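Local coordinates for septation protein imp2 (Schizosaccharomyces pombe, PDB 5C1F) that anchors cytoskeletal proteins to membranes through its phospholipid-binding F-BAR domain and is needed for normal septation and medial-ring disassembly, at the interface of chains A and B. Numbering follows the deposited sequence. Chains: chain A/B, Septation protein imp2.

The interface of chains A and B. Residues chain A 71, 74-75, 78, 247, 251; chain B 223, 226-227, 230.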
# COMPACT_ATOMS: atom_id res chain seq x y z
N LEU A 71 -20.62 -16.82 9.16
CA LEU A 71 -20.15 -16.31 7.87
C LEU A 71 -20.27 -14.79 7.83
O LEU A 71 -19.38 -14.11 7.32
CB LEU A 71 -20.92 -16.95 6.72
CG LEU A 71 -20.48 -16.58 5.29
CD1 LEU A 71 -18.99 -16.84 5.08
CD2 LEU A 71 -21.30 -17.35 4.26
N SER A 74 -17.50 -13.46 9.94
CA SER A 74 -16.23 -13.53 9.24
C SER A 74 -16.03 -12.33 8.32
O SER A 74 -14.93 -11.78 8.24
CB SER A 74 -16.13 -14.82 8.43
OG SER A 74 -16.09 -15.95 9.30
N VAL A 75 -17.09 -11.91 7.64
CA VAL A 75 -17.02 -10.74 6.79
C VAL A 75 -16.76 -9.50 7.65
O VAL A 75 -16.00 -8.60 7.27
CB VAL A 75 -18.30 -10.55 5.96
CG1 VAL A 75 -18.22 -9.30 5.12
CG2 VAL A 75 -18.55 -11.77 5.08
N MET A 78 -13.19 -9.73 8.83
CA MET A 78 -12.35 -9.42 7.69
C MET A 78 -12.29 -7.91 7.44
O MET A 78 -11.22 -7.36 7.17
CB MET A 78 -12.85 -10.14 6.44
CG MET A 78 -11.93 -10.06 5.24
SD MET A 78 -12.34 -8.68 4.16
CE MET A 78 -13.98 -9.17 3.62
N ILE A 247 -7.83 -13.34 10.58
CA ILE A 247 -8.95 -13.63 9.69
C ILE A 247 -9.07 -15.14 9.49
O ILE A 247 -10.16 -15.70 9.60
CB ILE A 247 -8.80 -12.94 8.32
CG1 ILE A 247 -8.78 -11.42 8.48
CG2 ILE A 247 -9.93 -13.35 7.39
CD1 ILE A 247 -8.47 -10.65 7.21
N LEU A 251 -12.04 -17.81 10.38
CA LEU A 251 -12.61 -18.65 9.34
C LEU A 251 -12.55 -20.13 9.73
O LEU A 251 -13.49 -20.88 9.48
CB LEU A 251 -11.89 -18.42 8.01
CG LEU A 251 -12.14 -17.06 7.34
CD1 LEU A 251 -11.16 -16.79 6.22
CD2 LEU A 251 -13.57 -16.98 6.82
N LYS B 223 -16.08 -18.65 2.14
CA LYS B 223 -14.97 -18.85 3.07
C LYS B 223 -13.66 -19.10 2.31
O LYS B 223 -12.61 -18.58 2.67
CB LYS B 223 -15.25 -20.02 4.01
CG LYS B 223 -16.32 -19.73 5.05
CD LYS B 223 -16.60 -20.97 5.89
CE LYS B 223 -15.33 -21.54 6.50
NZ LYS B 223 -15.57 -22.80 7.26
N MET B 226 -12.39 -15.81 0.76
CA MET B 226 -11.82 -14.98 1.82
C MET B 226 -10.47 -15.54 2.25
O MET B 226 -9.53 -14.78 2.47
CB MET B 226 -12.77 -14.90 3.02
CG MET B 226 -13.87 -13.87 2.87
SD MET B 226 -14.75 -13.53 4.41
CE MET B 226 -13.38 -13.52 5.57
N TRP B 227 -10.39 -16.86 2.37
CA TRP B 227 -9.15 -17.52 2.73
C TRP B 227 -8.06 -17.17 1.73
O TRP B 227 -6.95 -16.78 2.10
CB TRP B 227 -9.34 -19.03 2.80
CG TRP B 227 -8.18 -19.73 3.43
CD1 TRP B 227 -7.03 -20.15 2.81
CD2 TRP B 227 -8.04 -20.09 4.81
NE1 TRP B 227 -6.19 -20.74 3.72
CE2 TRP B 227 -6.79 -20.72 4.95
CE3 TRP B 227 -8.85 -19.94 5.94
CZ2 TRP B 227 -6.33 -21.21 6.18
CZ3 TRP B 227 -8.40 -20.42 7.15
CH2 TRP B 227 -7.15 -21.05 7.26
N THR B 230 -6.58 -13.75 2.12
CA THR B 230 -5.58 -13.62 3.18
C THR B 230 -4.23 -14.22 2.80
O THR B 230 -3.18 -13.72 3.21
CB THR B 230 -6.04 -14.27 4.50
OG1 THR B 230 -5.94 -15.70 4.39
CG2 THR B 230 -7.48 -13.89 4.81
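The side chain of B:Met226 reaches into the groove between helices 69-155 and 162-252 of chain A, and its terminal methyl CE does most of the touching. B:Met226 CE lies 3.5 Å from A:Met78 CB. A:Leu251 CD2 and A:Ile247 CG2 also close on this methyl, with the carbonyl oxygen of A:Ser74 beside it, while A:Val75 flanks the sulfur more loosely. The chain leaves its helix extended and bends only at the last torsion (chi3 41°), which turns the methyl in among these groups. The two methyls of A:Leu251, a residue deeply covered by chain B, part: CD2 goes to the methionine methyl, whereas A:Leu251 CD1 packs 3.9 Å from B:Trp227 CE3, and its CB meets the indole at the edge, in the ring plane. On the flanks, the aliphatic part of B:Lys223 passes A:Leu71, and B:Thr230 sets its methyl CG2 3.6 Å from A:Ile247 CG2. Behind that methyl, B:Thr230 OG1 hydrogen-bonds to the carbonyl oxygen of B:Trp227 (2.7 Å), on a lone pair in the carbonyl plane, which is likely to fix the rotation and keep CG2 turned to chain A. A serine here would probably leave a gap against A:Ile247 CG2, even if its hydroxyl kept the bond to the carbonyl of B:Trp227. No polar bond crosses this patch; apolar interlocking of helices, repeated by the two-fold, helps join the two chains into the elongated F-BAR dimer that binds membranes.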